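Local coordinates for putative PTS system, cellobiose-specific IIA component (PDB 3L8R), which probably acts as a phosphate-transfer subunit of a cellobiose phosphotransferase system, relaying phosphoryl groups from HPr during sugar uptake, at residues A[97-100]-A[101-105]; A[64-67]-A[68-71]; A[18-21]-A[22-26]. One frame throughout, in Å; residues are numbered along the deposited sequence.

Contact 1: residues A[97-100]-A[101-105]; sequences QDHL and MTTMT
Met101 turns its backbone N-H back onto Gln97 O, 2.9 Å from Met101 N and nearly straight at 167°. Its side chain follows the same route: with CG opposite the carbonyl carbon (chi1 -59°), the CG methylene is swung to within 3.3 Å of Gln97 O, before the chain folds at both later torsions and brings its sulfur round. Three residues on, Leu100 O accepts from Met104 N at 2.9 Å, an equally straight helical bond. The leucine branch itself leaves this helix to fill the bundle interior, between Ile30 of helix 20-49 and Ala70 and Gln74 of helix 53-82.

Helix 91-118 is the third helix of a three-helix subunit, and three copies associate as the trimer of lactose/cellobiose-type IIA proteins. Asp98, whose OD1 lies close to the same atom of both neighbouring subunits, is the predicted magnesium ligand shared by the trimer.

Three threonines, Thr102, Thr103 and Thr105, fold their hydroxyls onto the backbone of this helix. Thr102 grips Asp98 O twice, through N at 2.9 Å and OG1 at 3.0 Å, the two donors coming from opposite faces of the carbonyl plane. Thr103 does something similar one residue on: its N bonds His99 O, and OG1 adds a weak bond to that oxygen at 2.9 Å. The His99 imidazole meets this hydroxyl obliquely, ND1 lying 3.5 Å from Thr103 OG1. Helix 20-49 completes the polar contacts here, with His99 ND1 hydrogen-bonded to Ser34 OG and Thr102 OG1 to Arg38 NH1. Thr105 OG1 reaches Met101 O at 2.8 Å.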
# COMPACT_ATOMS: atom_id res chain seq x y z
N GLN A 97 4.16 -9.13 2.44
CA GLN A 97 4.06 -7.90 3.18
C GLN A 97 3.30 -6.83 2.42
O GLN A 97 2.53 -6.07 3.03
CB GLN A 97 5.42 -7.40 3.60
CG GLN A 97 6.16 -8.32 4.59
CD GLN A 97 7.54 -7.78 4.93
OE1 GLN A 97 8.56 -8.32 4.47
NE2 GLN A 97 7.58 -6.69 5.70
N ASP A 98 3.45 -6.77 1.10
CA ASP A 98 2.74 -5.70 0.38
C ASP A 98 1.25 -6.07 0.39
O ASP A 98 0.38 -5.21 0.40
CB ASP A 98 3.17 -5.57 -1.09
CG ASP A 98 4.54 -4.98 -1.30
OD1 ASP A 98 5.08 -4.11 -0.50
OD2 ASP A 98 5.13 -5.40 -2.34
N HIS A 99 0.95 -7.35 0.35
CA HIS A 99 -0.44 -7.75 0.32
C HIS A 99 -1.05 -7.46 1.68
O HIS A 99 -2.14 -6.87 1.76
CB HIS A 99 -0.56 -9.23 -0.04
CG HIS A 99 -1.69 -9.52 -0.97
ND1 HIS A 99 -3.02 -9.46 -0.57
CD2 HIS A 99 -1.70 -9.82 -2.30
CE1 HIS A 99 -3.79 -9.71 -1.62
NE2 HIS A 99 -3.02 -9.94 -2.68
N LEU A 100 -0.35 -7.82 2.74
CA LEU A 100 -0.85 -7.46 4.07
C LEU A 100 -1.07 -5.96 4.22
O LEU A 100 -2.15 -5.54 4.57
CB LEU A 100 0.09 -8.00 5.18
CG LEU A 100 -0.31 -7.77 6.64
CD1 LEU A 100 -1.78 -8.14 7.03
CD2 LEU A 100 0.70 -8.41 7.64
N MET A 101 -0.06 -5.14 3.94
CA MET A 101 -0.17 -3.73 4.28
C MET A 101 -1.10 -2.99 3.31
O MET A 101 -1.80 -2.08 3.73
CB MET A 101 1.22 -3.09 4.33
CG MET A 101 2.19 -3.74 5.37
SD MET A 101 1.83 -3.33 7.15
CE MET A 101 2.11 -1.53 7.11
N THR A 102 -1.20 -3.38 2.04
CA THR A 102 -2.18 -2.69 1.22
C THR A 102 -3.58 -3.13 1.57
O THR A 102 -4.55 -2.36 1.48
CB THR A 102 -1.93 -2.75 -0.31
OG1 THR A 102 -2.16 -4.08 -0.83
CG2 THR A 102 -0.52 -2.28 -0.68
N THR A 103 -3.70 -4.37 2.03
CA THR A 103 -5.02 -4.88 2.36
C THR A 103 -5.51 -4.21 3.64
O THR A 103 -6.68 -3.79 3.71
CB THR A 103 -5.06 -6.45 2.35
OG1 THR A 103 -4.92 -6.90 0.99
CG2 THR A 103 -6.40 -6.99 2.90
N MET A 104 -4.63 -4.02 4.61
CA MET A 104 -4.97 -3.16 5.77
C MET A 104 -5.41 -1.76 5.35
O MET A 104 -6.48 -1.29 5.72
CB MET A 104 -3.77 -3.03 6.69
CG MET A 104 -3.92 -1.99 7.82
SD MET A 104 -2.40 -2.06 8.83
CE MET A 104 -1.38 -0.81 8.00
N THR A 105 -4.58 -1.08 4.56
CA THR A 105 -4.93 0.22 4.05
C THR A 105 -6.29 0.17 3.37
O THR A 105 -7.11 1.07 3.57
CB THR A 105 -3.89 0.75 3.04
OG1 THR A 105 -2.55 0.60 3.55
CG2 THR A 105 -4.16 2.20 2.72

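Contact 2: residues A[64-67]-A[68-71]; sequences NDEL and LKAH
Leu67 O receives two backbone N-H groups: His71 N at 2.8 Å, in a well-directed bond of 163°, and Ala70 N in a weak, strongly bent one. Glu66 O is shared differently. There the firmer bond comes from Lys69 N, 2.9 Å away and only three residues on, approaching from well above the carbonyl plane, whereas Ala70 N, four residues on, is held weakly at 3.5 Å from the same oxygen. The spacing is thus locally drawn toward i to i+3 bonding, flanked by normal i to i+4 bonds, Leu68 N to Asn64 O before it (2.8 Å) and His71 N to Leu67 O after it.

Glu66 and Lys69 run alongside each other in the same direction, along the flank facing helix 20-49, with Glu66 against Ile40 and Lys69 against Asn33. The lysine is extended beyond CG, while the glutamate bends at its second torsion (chi2 -54°) and raises its carboxylate to meet the ammonium group. The two form a salt bridge, with a hydrogen bond of 3.1 Å from Lys69 NZ to the syn lone pair of Glu66 OE1. Lysine methylenes accompany the charge, CE of Lys69 standing 3.4 Å from Glu66 OE1.

This turn belongs to helix 53-82, within a predicted coiled coil. Its inner face packs Leu67 against Ser34 and Ala37 of helix 20-49 and against Leu100 of helix 91-118, with His71 beside Met104. The salt bridge links residues i and i+3 on the very turn where the backbone bonding is uneven, and each charge probably partly offsets the other.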
# COMPACT_ATOMS: atom_id res chain seq x y z
N ASN A 64 -11.32 -8.07 8.98
CA ASN A 64 -10.46 -7.93 10.14
C ASN A 64 -10.09 -9.26 10.84
O ASN A 64 -8.90 -9.49 11.11
CB ASN A 64 -11.04 -6.92 11.14
CG ASN A 64 -9.94 -6.16 11.87
OD1 ASN A 64 -10.01 -6.02 13.08
ND2 ASN A 64 -8.92 -5.67 11.15
N ASP A 65 -11.07 -10.13 11.10
CA ASP A 65 -10.76 -11.42 11.68
C ASP A 65 -9.67 -12.13 10.89
O ASP A 65 -8.76 -12.70 11.49
CB ASP A 65 -11.97 -12.35 11.73
CG ASP A 65 -13.01 -11.90 12.72
OD1 ASP A 65 -12.64 -11.18 13.70
OD2 ASP A 65 -14.21 -12.25 12.47
N GLU A 66 -9.79 -12.12 9.57
CA GLU A 66 -8.79 -12.75 8.72
C GLU A 66 -7.47 -11.99 8.66
O GLU A 66 -6.37 -12.59 8.79
CB GLU A 66 -9.35 -12.97 7.33
CG GLU A 66 -10.70 -13.59 7.37
CD GLU A 66 -10.74 -14.89 8.20
OE1 GLU A 66 -9.69 -15.52 8.51
OE2 GLU A 66 -11.86 -15.28 8.52
N LEU A 67 -7.57 -10.67 8.46
CA LEU A 67 -6.39 -9.84 8.41
C LEU A 67 -5.54 -10.06 9.63
O LEU A 67 -4.34 -10.23 9.51
CB LEU A 67 -6.74 -8.36 8.27
CG LEU A 67 -6.49 -7.65 6.95
CD1 LEU A 67 -6.29 -6.18 7.29
CD2 LEU A 67 -5.25 -8.21 6.21
N LEU A 68 -6.16 -10.09 10.80
CA LEU A 68 -5.44 -10.33 12.05
C LEU A 68 -4.50 -11.53 12.01
O LEU A 68 -3.39 -11.47 12.57
CB LEU A 68 -6.40 -10.49 13.23
CG LEU A 68 -5.77 -9.91 14.50
CD1 LEU A 68 -6.34 -8.48 14.71
CD2 LEU A 68 -5.94 -10.86 15.76
N LYS A 69 -4.92 -12.60 11.33
CA LYS A 69 -4.05 -13.78 11.24
C LYS A 69 -2.79 -13.41 10.48
O LYS A 69 -1.67 -13.86 10.87
CB LYS A 69 -4.73 -14.97 10.59
CG LYS A 69 -6.02 -15.42 11.26
CD LYS A 69 -6.78 -16.37 10.35
CE LYS A 69 -8.04 -16.93 11.07
NZ LYS A 69 -8.75 -17.90 10.17
N ALA A 70 -2.97 -12.59 9.44
CA ALA A 70 -1.86 -12.11 8.61
C ALA A 70 -0.98 -11.15 9.38
O ALA A 70 0.25 -11.31 9.39
CB ALA A 70 -2.36 -11.52 7.29
N HIS A 71 -1.59 -10.18 10.07
CA HIS A 71 -0.80 -9.25 10.90
C HIS A 71 0.01 -10.03 11.94
O HIS A 71 1.18 -9.74 12.15
CB HIS A 71 -1.66 -8.13 11.55
CG HIS A 71 -1.67 -6.83 10.78
ND1 HIS A 71 -0.53 -6.04 10.62
CD2 HIS A 71 -2.67 -6.17 10.14
CE1 HIS A 71 -0.83 -4.98 9.89
NE2 HIS A 71 -2.12 -5.02 9.58

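Contact 3: residues A[18-21]-A[22-26]; sequences MNTE and ELQVA
Glu22 reaches back past the start of the helix to the first modelled residue, its OE1 accepting from Met18 N at 2.7 Å. The chain, extended beyond CG (chi2 179°), carries the carboxylate there. A negative group so close to a helix N-terminus would be expected to interact favourably with the helix dipole. Asn19 holds the N-cap position, and its backbone O opens the helical bonding by accepting from Leu23 N at 3.0 Å. Next, Thr20 O takes Gln24 N at 2.9 Å and, weakly, the same residue's amide nitrogen NE2 at 3.1 Å. The glutamine lies alongside Thr20, pointing the same way, with NE2 3.3 Å from Thr20 CG2.

Apolar packing is concentrated between Met18 and Leu23, whose side chains cross at about a right angle. Met18 CG sits tightly against Leu23 CD2 at 3.3 Å, and the bent methionine brings SD to 3.7 Å from that same methyl. Just ahead of helix 20-49, Met18 packs on Leu77 and Glu80 of helix 53-82, while Gln24 packs on Tyr81 of the third subunit.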
# COMPACT_ATOMS: atom_id res chain seq x y z
N MET A 18 14.27 -20.35 10.69
CA MET A 18 14.27 -19.08 9.91
C MET A 18 15.55 -18.89 9.11
O MET A 18 16.42 -18.11 9.54
CB MET A 18 14.04 -17.89 10.84
CG MET A 18 13.27 -16.79 10.19
SD MET A 18 11.72 -16.42 11.04
CE MET A 18 12.07 -17.14 12.65
N ASN A 19 15.75 -19.63 8.01
CA ASN A 19 15.07 -20.93 7.68
C ASN A 19 14.03 -20.86 6.59
O ASN A 19 12.93 -20.35 6.81
CB ASN A 19 14.58 -21.65 8.94
CG ASN A 19 14.09 -23.06 8.66
OD1 ASN A 19 13.20 -23.57 9.36
ND2 ASN A 19 14.66 -23.70 7.66
N THR A 20 14.41 -21.38 5.41
CA THR A 20 13.70 -21.13 4.14
C THR A 20 12.28 -21.64 4.11
O THR A 20 11.35 -20.96 3.67
CB THR A 20 14.40 -21.79 2.94
OG1 THR A 20 15.76 -22.05 3.28
CG2 THR A 20 14.34 -20.89 1.68
N GLU A 21 12.13 -22.86 4.58
CA GLU A 21 10.85 -23.53 4.65
C GLU A 21 9.91 -22.72 5.53
O GLU A 21 8.77 -22.47 5.16
CB GLU A 21 11.01 -24.99 5.15
CG GLU A 21 12.46 -25.50 5.28
CD GLU A 21 13.26 -25.39 4.01
OE1 GLU A 21 12.89 -25.99 2.99
OE2 GLU A 21 14.30 -24.70 4.05
N GLU A 22 10.41 -22.28 6.67
CA GLU A 22 9.63 -21.48 7.62
C GLU A 22 9.17 -20.15 7.07
O GLU A 22 7.99 -19.78 7.23
CB GLU A 22 10.45 -21.21 8.86
CG GLU A 22 9.71 -21.53 10.16
CD GLU A 22 10.58 -21.27 11.39
OE1 GLU A 22 11.84 -21.30 11.26
OE2 GLU A 22 9.99 -21.02 12.47
N LEU A 23 10.08 -19.45 6.40
CA LEU A 23 9.78 -18.16 5.78
C LEU A 23 8.89 -18.26 4.56
O LEU A 23 8.11 -17.34 4.29
CB LEU A 23 11.06 -17.50 5.33
CG LEU A 23 12.11 -17.20 6.37
CD1 LEU A 23 13.31 -16.62 5.64
CD2 LEU A 23 11.53 -16.21 7.39
N GLN A 24 9.00 -19.34 3.80
CA GLN A 24 8.05 -19.51 2.71
C GLN A 24 6.67 -19.78 3.31
O GLN A 24 5.69 -19.21 2.85
CB GLN A 24 8.48 -20.63 1.76
CG GLN A 24 9.78 -20.37 1.02
CD GLN A 24 10.32 -21.63 0.33
OE1 GLN A 24 9.75 -22.10 -0.67
NE2 GLN A 24 11.42 -22.18 0.86
N VAL A 25 6.60 -20.62 4.35
CA VAL A 25 5.33 -20.93 5.01
C VAL A 25 4.68 -19.63 5.48
O VAL A 25 3.59 -19.29 5.03
CB VAL A 25 5.48 -21.87 6.22
CG1 VAL A 25 4.08 -22.29 6.75
CG2 VAL A 25 6.23 -23.09 5.81
N ALA A 26 5.40 -18.91 6.35
CA ALA A 26 5.06 -17.55 6.81
C ALA A 26 4.59 -16.65 5.67
O ALA A 26 3.57 -16.01 5.79
CB ALA A 26 6.25 -16.92 7.51

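Contacts 1 and 2 face each other across the subunit core, their centres 11 Å apart on helices that follow one another in the chain. Leu100 CD1 meets Leu67 CD2 at 3.6 Å, and Met104 CA lies 3.6 Å from Leu67 CD1. Contact 3 stands apart at the start of helix 20-49, with its centre about 20 Å from that of contact 1 and 19 Å from that of contact 2, touching neither. Contact 1 lies closest to the predicted active site: it holds Asp98, and the His99 side chain is about 5 Å from that of His95, the predicted phosphohistidine. The Gln24 side chain of contact 3 is about 12 Å from the side chain of His95.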